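Local coordinates for protein metallo-beta-lactamase FIM-1 (Pseudomonas aeruginosa, PDB 6V3Q) that probably hydrolyses the amide bond of beta-lactam antibiotics with the help of zinc, giving a substituted beta-amino acid and so antibiotic resistance, at residues 18-23 with 63-68; 92-97 with 115-120. All blocks are in the same frame, centred on the assembly; numbering follows the deposited sequence.

Interaction 1: residues 18-23 with 63-68; sequences GVWMHT and IEWSKD
W65 drives the far edge of its indole into one face of the W20 ring. Its CH2 lies 3.7 Å from W20 CG and sits over the rim of the indole rather than over its middle, and the neighbouring CZ2 comes to 3.9 Å from W20 CE3. The pair is T-shaped (edge-to-face): the five-membered ring of W20 and the six-membered ring of W65 have planes at 72° and centroids 5.2 Å apart. W65 reaches from the helix to the strand with CG anti to the backbone N (chi1 171°). The contact packs helix 56-68 against strand 19-27 near the edge of the larger sheet in the alpha-beta/beta-alpha sandwich of the metallo-beta-lactamases, away from the zinc site. In the next shell, W20 NE1 is hydrogen-bonded to E42 OE2 on the adjacent strand, which should restrain the rotation of its ring, while F12 stacks on W65 and I40 also touches it. One residue on in the helix, S66 OG gives a 2.7 Å hydrogen bond to I63 O. That carbonyl also accepts the backbone bond from K67 N, and S66 OG is bonded as well to I74 N, beyond the end of the helix.

Interaction 2: residues 92-97 with 115-120; sequences ALRQQG and LTPAEH
The guanidinium of R94 has E119 CB over one face, 3.4 Å above the plane and displaced toward the rim, with A118 C over the same face. P117 O comes in near the edge, tilted from the plane toward the same side, and T116 CG2 stands obliquely to the group, 4.2 Å from R94 CD. A single hydrogen bond crosses between the segments, from R94 NH1 to P117 O at 2.9 Å. It is bent, with an N-H...O angle of 133°, and the donor stands above the carbonyl plane instead of on a lone pair. R94 NH2 turns to E119, where CG is 3.6 Å away. The carboxylate lies further off: E119 OE2 is 4.7 Å from R94 NH2, so the opposite charges may attract each other without forming a salt bridge. The R94 chain is bent at chi3 (67°), which turns its guanidinium along the 116-119 backbone. E119 runs extended past this group, its carboxylate plane within 22° of the guanidinium plane. Here the C-terminal turn of helix 90-95 meets the irregular segment that leads into strand 120-121, the last strand of the larger sheet in the metallo-beta-lactamase fold. The helix ends at G97 in a Schellman motif, with positive phi, three residues after R94. The loop is held further by hydrogen bonds outside the segments: A118 N to N107 OD1 and E119 N to T100 OG1. The A118 side chain, whose CB points away from the helix, packs on F79, T100 and A102. R94 also rests on T100, while T116 touches V90 and A91 on the helix. H120 follows with backbone bonds to T100 and A102 in strand 99-102, and E119 CG lies over one face of its imidazole.

Both contacts lie toward the surface and involve mostly partly exposed side chains, but they join different elements with different chemistry. Interaction 1 sets a helix on a sheet strand through two aromatic rings, without a polar bond between its segments. Interaction 2 joins a helix end to an irregular loop through a charged side chain, using one backbone carbonyl and the aliphatic part of a glutamate. The segments pair near opposite ends of the larger sheet. Their centres are 18 Å apart, yet helices 56-68 and 90-95 pack together between them, I63 CD1 lying 3.6 Å from L93 CD2; just past the second helix, K67 NZ packs 3.4 Å from Q96 OE1.

Interaction 1: residues 18-23 with 63-68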
ATOM      1  N   GLY A  18      25.290 -11.750 -11.222  1.00 77.62           N
ATOM      2  CA  GLY A  18      25.860 -11.577  -9.900  1.00 84.04           C
ATOM      3  C   GLY A  18      25.213 -10.511  -9.046  1.00 79.97           C
ATOM      4  O   GLY A  18      25.733 -10.211  -7.963  1.00 67.40           O
ATOM      5  N   VAL A  19      24.099  -9.930  -9.492  1.00 61.04           N
ATOM      6  CA  VAL A  19      23.429  -8.851  -8.770  1.00 60.19           C
ATOM      7  C   VAL A  19      21.939  -9.171  -8.723  1.00 60.26           C
ATOM      8  O   VAL A  19      21.277  -9.213  -9.766  1.00 58.82           O
ATOM      9  CB  VAL A  19      23.668  -7.478  -9.419  1.00 61.03           C
ATOM     10  CG1 VAL A  19      22.992  -6.380  -8.611  1.00 58.94           C
ATOM     11  CG2 VAL A  19      25.161  -7.201  -9.558  1.00 57.00           C
ATOM     12  N   TRP A  20      21.410  -9.388  -7.522  1.00 59.26           N
ATOM     13  CA  TRP A  20      19.999  -9.682  -7.315  1.00 59.63           C
ATOM     14  C   TRP A  20      19.335  -8.548  -6.548  1.00 61.57           C
ATOM     15  O   TRP A  20      19.957  -7.905  -5.695  1.00 62.24           O
ATOM     16  CB  TRP A  20      19.810 -10.995  -6.541  1.00 59.98           C
ATOM     17  CG  TRP A  20      20.475 -12.171  -7.175  1.00 62.77           C
ATOM     18  CD1 TRP A  20      21.801 -12.481  -7.126  1.00 62.12           C
ATOM     19  CD2 TRP A  20      19.849 -13.204  -7.948  1.00 58.95           C
ATOM     20  NE1 TRP A  20      22.042 -13.638  -7.825  1.00 64.44           N
ATOM     21  CE2 TRP A  20      20.860 -14.104  -8.338  1.00 61.62           C
ATOM     22  CE3 TRP A  20      18.534 -13.452  -8.353  1.00 59.60           C
ATOM     23  CZ2 TRP A  20      20.598 -15.234  -9.112  1.00 59.31           C
ATOM     24  CZ3 TRP A  20      18.276 -14.579  -9.121  1.00 62.20           C
ATOM     25  CH2 TRP A  20      19.302 -15.452  -9.492  1.00 58.08           C
ATOM     26  N   MET A  21      18.062  -8.312  -6.851  1.00 62.06           N
ATOM     27  CA  MET A  21      17.241  -7.347  -6.131  1.00 64.17           C
ATOM     28  C   MET A  21      16.227  -8.100  -5.281  1.00 60.48           C
ATOM     29  O   MET A  21      15.494  -8.951  -5.795  1.00 60.63           O
ATOM     30  CB  MET A  21      16.520  -6.404  -7.098  1.00 68.61           C
ATOM     31  CG  MET A  21      15.916  -5.168  -6.441  1.00 75.74           C
ATOM     32  SD  MET A  21      15.255  -3.977  -7.632  1.00 82.67           S
ATOM     33  CE  MET A  21      13.526  -4.446  -7.681  1.00 82.05           C
ATOM     34  N   HIS A  22      16.193  -7.803  -3.984  1.00 56.48           N
ATOM     35  CA  HIS A  22      15.187  -8.364  -3.093  1.00 56.76           C
ATOM     36  C   HIS A  22      14.146  -7.304  -2.760  1.00 59.13           C
ATOM     37  O   HIS A  22      14.482  -6.147  -2.490  1.00 63.96           O
ATOM     38  CB  HIS A  22      15.806  -8.936  -1.807  1.00 50.42           C
ATOM     39  CG  HIS A  22      16.421  -7.915  -0.896  1.00 58.84           C
ATOM     40  ND1 HIS A  22      15.679  -7.144  -0.027  1.00 56.07           N
ATOM     41  CD2 HIS A  22      17.716  -7.576  -0.688  1.00 57.12           C
ATOM     42  CE1 HIS A  22      16.489  -6.359   0.663  1.00 57.54           C
ATOM     43  NE2 HIS A  22      17.730  -6.603   0.282  1.00 55.42           N
ATOM     44  N   THR A  23      12.879  -7.711  -2.795  1.00 58.37           N
ATOM     45  CA  THR A  23      11.746  -6.830  -2.555  1.00 60.99           C
ATOM     46  C   THR A  23      10.862  -7.451  -1.487  1.00 60.60           C
ATOM     47  O   THR A  23      10.418  -8.595  -1.635  1.00 61.17           O
ATOM     48  CB  THR A  23      10.941  -6.595  -3.840  1.00 61.01           C
ATOM     49  OG1 THR A  23      11.778  -5.988  -4.832  1.00 63.59           O
ATOM     50  CG2 THR A  23       9.749  -5.689  -3.567  1.00 60.81           C
ATOM     51  N   ILE A  63      18.370 -14.248   4.187  1.00 64.61           N
ATOM     52  CA  ILE A  63      19.504 -15.060   4.621  1.00 66.68           C
ATOM     53  C   ILE A  63      19.339 -16.496   4.144  1.00 68.03           C
ATOM     54  O   ILE A  63      20.264 -17.099   3.586  1.00 73.95           O
ATOM     55  CB  ILE A  63      19.653 -14.993   6.151  1.00 63.40           C
ATOM     56  CG1 ILE A  63      20.053 -13.588   6.600  1.00 63.10           C
ATOM     57  CG2 ILE A  63      20.646 -16.039   6.642  1.00 59.64           C
ATOM     58  CD1 ILE A  63      19.971 -13.390   8.094  1.00 65.64           C
ATOM     59  N   GLU A  64      18.150 -17.064   4.356  1.00 67.81           N
ATOM     60  CA  GLU A  64      17.916 -18.457   3.991  1.00 72.67           C
ATOM     61  C   GLU A  64      17.963 -18.647   2.480  1.00 66.71           C
ATOM     62  O   GLU A  64      18.490 -19.653   1.991  1.00 64.83           O
ATOM     63  CB  GLU A  64      16.574 -18.922   4.557  1.00 81.96           C
ATOM     64  CG  GLU A  64      16.604 -20.294   5.217  1.00 97.35           C
ATOM     65  CD  GLU A  64      17.486 -20.344   6.458  1.00109.58           C
ATOM     66  OE1 GLU A  64      17.751 -21.460   6.949  1.00117.43           O
ATOM     67  OE2 GLU A  64      17.914 -19.278   6.952  1.00111.48           O
ATOM     68  N   TRP A  65      17.422 -17.688   1.724  1.00 62.39           N
ATOM     69  CA  TRP A  65      17.465 -17.778   0.269  1.00 66.54           C
ATOM     70  C   TRP A  65      18.898 -17.723  -0.245  1.00 69.95           C
ATOM     71  O   TRP A  65      19.247 -18.414  -1.210  1.00 66.42           O
ATOM     72  CB  TRP A  65      16.632 -16.654  -0.345  1.00 64.38           C
ATOM     73  CG  TRP A  65      16.774 -16.530  -1.831  1.00 63.60           C
ATOM     74  CD1 TRP A  65      16.021 -17.152  -2.783  1.00 64.75           C
ATOM     75  CD2 TRP A  65      17.729 -15.727  -2.536  1.00 60.38           C
ATOM     76  NE1 TRP A  65      16.446 -16.787  -4.037  1.00 64.58           N
ATOM     77  CE2 TRP A  65      17.496 -15.915  -3.913  1.00 64.00           C
ATOM     78  CE3 TRP A  65      18.758 -14.868  -2.138  1.00 62.58           C
ATOM     79  CZ2 TRP A  65      18.253 -15.277  -4.892  1.00 63.67           C
ATOM     80  CZ3 TRP A  65      19.510 -14.235  -3.113  1.00 63.16           C
ATOM     81  CH2 TRP A  65      19.253 -14.443  -4.473  1.00 62.59           C
ATOM     82  N   SER A  66      19.745 -16.902   0.386  1.00 68.94           N
ATOM     83  CA  SER A  66      21.134 -16.797  -0.050  1.00 70.61           C
ATOM     84  C   SER A  66      21.901 -18.088   0.202  1.00 66.04           C
ATOM     85  O   SER A  66      22.876 -18.376  -0.503  1.00 67.92           O
ATOM     86  CB  SER A  66      21.826 -15.633   0.659  1.00 70.70           C
ATOM     87  OG  SER A  66      22.168 -15.987   1.989  1.00 74.78           O
ATOM     88  N   LYS A  67      21.486 -18.871   1.196  1.00 69.40           N
ATOM     89  CA  LYS A  67      22.148 -20.131   1.506  1.00 75.87           C
ATOM     90  C   LYS A  67      21.565 -21.304   0.726  1.00 78.91           C
ATOM     91  O   LYS A  67      22.318 -22.142   0.222  1.00 82.02           O
ATOM     92  CB  LYS A  67      22.063 -20.424   3.008  1.00 82.45           C
ATOM     93  CG  LYS A  67      22.877 -19.494   3.897  1.00 88.73           C
ATOM     94  CD  LYS A  67      23.235 -20.171   5.218  1.00 95.96           C
ATOM     95  CE  LYS A  67      22.008 -20.536   6.037  1.00 99.04           C
ATOM     96  NZ  LYS A  67      21.629 -19.467   6.995  1.00 99.38           N
ATOM     97  N   ASP A  68      20.238 -21.380   0.615  1.00 83.74           N
ATOM     98  CA  ASP A  68      19.585 -22.549   0.033  1.00 88.26           C
ATOM     99  C   ASP A  68      19.463 -22.470  -1.483  1.00 85.21           C
ATOM    100  O   ASP A  68      19.671 -23.477  -2.170  1.00 90.81           O
ATOM    101  CB  ASP A  68      18.197 -22.737   0.652  1.00 98.62           C
ATOM    102  CG  ASP A  68      18.258 -23.037   2.137  1.00109.18           C
ATOM    103  OD1 ASP A  68      19.306 -23.533   2.601  1.00113.05           O
ATOM    104  OD2 ASP A  68      17.260 -22.775   2.842  1.00111.47           O
TER

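Interaction 2: residues 92-97 with 115-120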
ATOM      1  N   ALA A  92      18.711  -9.709  13.106  1.00 79.71           N
ATOM      2  CA  ALA A  92      18.745 -11.049  12.530  1.00 80.10           C
ATOM      3  C   ALA A  92      20.066 -11.322  11.822  1.00 77.75           C
ATOM      4  O   ALA A  92      20.536 -12.465  11.803  1.00 79.65           O
ATOM      5  CB  ALA A  92      17.573 -11.237  11.566  1.00 77.45           C
ATOM      6  N   LEU A  93      20.682 -10.288  11.247  1.00 74.14           N
ATOM      7  CA  LEU A  93      21.978 -10.463  10.601  1.00 73.60           C
ATOM      8  C   LEU A  93      23.082 -10.662  11.634  1.00 76.28           C
ATOM      9  O   LEU A  93      23.895 -11.586  11.520  1.00 77.83           O
ATOM     10  CB  LEU A  93      22.280  -9.260   9.707  1.00 69.47           C
ATOM     11  CG  LEU A  93      21.273  -8.979   8.589  1.00 69.19           C
ATOM     12  CD1 LEU A  93      21.533  -7.620   7.960  1.00 66.94           C
ATOM     13  CD2 LEU A  93      21.328 -10.065   7.534  1.00 71.67           C
ATOM     14  N   ARG A  94      23.120  -9.808  12.660  1.00 75.76           N
ATOM     15  CA  ARG A  94      24.164  -9.910  13.674  1.00 79.18           C
ATOM     16  C   ARG A  94      24.036 -11.192  14.490  1.00 86.45           C
ATOM     17  O   ARG A  94      25.037 -11.693  15.015  1.00 88.16           O
ATOM     18  CB  ARG A  94      24.129  -8.682  14.583  1.00 78.59           C
ATOM     19  CG  ARG A  94      24.298  -7.369  13.830  1.00 76.06           C
ATOM     20  CD  ARG A  94      24.374  -6.179  14.775  1.00 81.33           C
ATOM     21  NE  ARG A  94      25.589  -6.193  15.584  1.00 87.53           N
ATOM     22  CZ  ARG A  94      25.944  -5.219  16.415  1.00 92.19           C
ATOM     23  NH1 ARG A  94      25.176  -4.146  16.551  1.00 93.48           N
ATOM     24  NH2 ARG A  94      27.070  -5.316  17.110  1.00 94.99           N
ATOM     25  N   GLN A  95      22.820 -11.732  14.609  1.00 91.24           N
ATOM     26  CA  GLN A  95      22.650 -13.042  15.229  1.00100.17           C
ATOM     27  C   GLN A  95      23.328 -14.130  14.407  1.00 98.24           C
ATOM     28  O   GLN A  95      23.938 -15.051  14.962  1.00100.29           O
ATOM     29  CB  GLN A  95      21.161 -13.349  15.401  1.00109.99           C
ATOM     30  CG  GLN A  95      20.816 -14.833  15.363  1.00120.45           C
ATOM     31  CD  GLN A  95      19.327 -15.092  15.467  1.00127.76           C
ATOM     32  OE1 GLN A  95      18.508 -14.249  15.097  1.00128.48           O
ATOM     33  NE2 GLN A  95      18.968 -16.262  15.979  1.00132.50           N
ATOM     34  N   GLN A  96      23.238 -14.033  13.082  1.00 92.70           N
ATOM     35  CA  GLN A  96      23.823 -15.006  12.170  1.00 91.56           C
ATOM     36  C   GLN A  96      25.312 -14.781  11.930  1.00 88.87           C
ATOM     37  O   GLN A  96      25.902 -15.489  11.107  1.00 86.57           O
ATOM     38  CB  GLN A  96      23.074 -14.983  10.835  1.00 91.90           C
ATOM     39  CG  GLN A  96      21.674 -15.573  10.896  1.00 97.55           C
ATOM     40  CD  GLN A  96      21.683 -17.089  10.925  1.00104.09           C
ATOM     41  OE1 GLN A  96      21.951 -17.737   9.913  1.00103.33           O
ATOM     42  NE2 GLN A  96      21.387 -17.661  12.085  1.00109.14           N
ATOM     43  N   GLY A  97      25.925 -13.817  12.612  1.00 88.26           N
ATOM     44  CA  GLY A  97      27.343 -13.571  12.450  1.00 86.83           C
ATOM     45  C   GLY A  97      27.721 -12.768  11.228  1.00 83.47           C
ATOM     46  O   GLY A  97      28.894 -12.767  10.840  1.00 82.99           O
ATOM     47  N   LEU A 115      15.811   0.840  16.252  1.00 84.71           N
ATOM     48  CA  LEU A 115      16.517  -0.045  15.339  1.00 79.97           C
ATOM     49  C   LEU A 115      17.808  -0.536  15.978  1.00 78.92           C
ATOM     50  O   LEU A 115      18.398   0.137  16.827  1.00 78.97           O
ATOM     51  CB  LEU A 115      16.827   0.667  14.016  1.00 79.82           C
ATOM     52  CG  LEU A 115      15.627   1.185  13.222  1.00 81.33           C
ATOM     53  CD1 LEU A 115      16.082   2.111  12.105  1.00 80.42           C
ATOM     54  CD2 LEU A 115      14.808   0.033  12.666  1.00 81.29           C
ATOM     55  N   THR A 116      18.232  -1.722  15.566  1.00 82.00           N
ATOM     56  CA  THR A 116      19.518  -2.251  16.000  1.00 85.40           C
ATOM     57  C   THR A 116      20.627  -1.629  15.161  1.00 81.19           C
ATOM     58  O   THR A 116      20.544  -1.643  13.929  1.00 76.96           O
ATOM     59  CB  THR A 116      19.556  -3.771  15.867  1.00 88.66           C
ATOM     60  OG1 THR A 116      18.532  -4.353  16.683  1.00 91.84           O
ATOM     61  CG2 THR A 116      20.914  -4.312  16.300  1.00 91.26           C
ATOM     62  N   PRO A 117      21.662  -1.069  15.780  1.00 84.20           N
ATOM     63  CA  PRO A 117      22.740  -0.455  15.001  1.00 81.51           C
ATOM     64  C   PRO A 117      23.596  -1.502  14.307  1.00 74.25           C
ATOM     65  O   PRO A 117      23.609  -2.681  14.667  1.00 72.93           O
ATOM     66  CB  PRO A 117      23.548   0.309  16.055  1.00 82.58           C
ATOM     67  CG  PRO A 117      23.308  -0.458  17.317  1.00 85.08           C
ATOM     68  CD  PRO A 117      21.886  -0.943  17.231  1.00 84.17           C
ATOM     69  N   ALA A 118      24.317  -1.049  13.285  1.00 68.96           N
ATOM     70  CA  ALA A 118      25.319  -1.896  12.665  1.00 70.79           C
ATOM     71  C   ALA A 118      26.541  -2.005  13.571  1.00 76.35           C
ATOM     72  O   ALA A 118      26.752  -1.195  14.477  1.00 80.58           O
ATOM     73  CB  ALA A 118      25.718  -1.354  11.293  1.00 67.25           C
ATOM     74  N   GLU A 119      27.352  -3.030  13.316  1.00 76.24           N
ATOM     75  CA  GLU A 119      28.482  -3.306  14.193  1.00 80.93           C
ATOM     76  C   GLU A 119      29.668  -2.391  13.911  1.00 76.53           C
ATOM     77  O   GLU A 119      30.396  -2.025  14.841  1.00 77.04           O
ATOM     78  CB  GLU A 119      28.900  -4.772  14.057  1.00 88.59           C
ATOM     79  CG  GLU A 119      29.966  -5.211  15.041  1.00 99.35           C
ATOM     80  CD  GLU A 119      30.401  -6.643  14.812  1.00107.57           C
ATOM     81  OE1 GLU A 119      29.972  -7.240  13.804  1.00106.50           O
ATOM     82  OE2 GLU A 119      31.173  -7.171  15.639  1.00113.82           O
ATOM     83  N   HIS A 120      29.877  -2.008  12.655  1.00 74.60           N
ATOM     84  CA  HIS A 120      31.025  -1.205  12.263  1.00 76.72           C
ATOM     85  C   HIS A 120      30.571   0.102  11.630  1.00 76.49           C
ATOM     86  O   HIS A 120      29.592   0.131  10.875  1.00 75.97           O
ATOM     87  CB  HIS A 120      31.923  -1.963  11.277  1.00 78.49           C
ATOM     88  CG  HIS A 120      32.562  -3.187  11.855  1.00 84.82           C
ATOM     89  ND1 HIS A 120      32.180  -4.464  11.505  1.00 85.53           N
ATOM     90  CD2 HIS A 120      33.562  -3.328  12.757  1.00 89.91           C
ATOM     91  CE1 HIS A 120      32.915  -5.339  12.166  1.00 88.28           C
ATOM     92  NE2 HIS A 120      33.762  -4.676  12.934  1.00 91.19           N
TER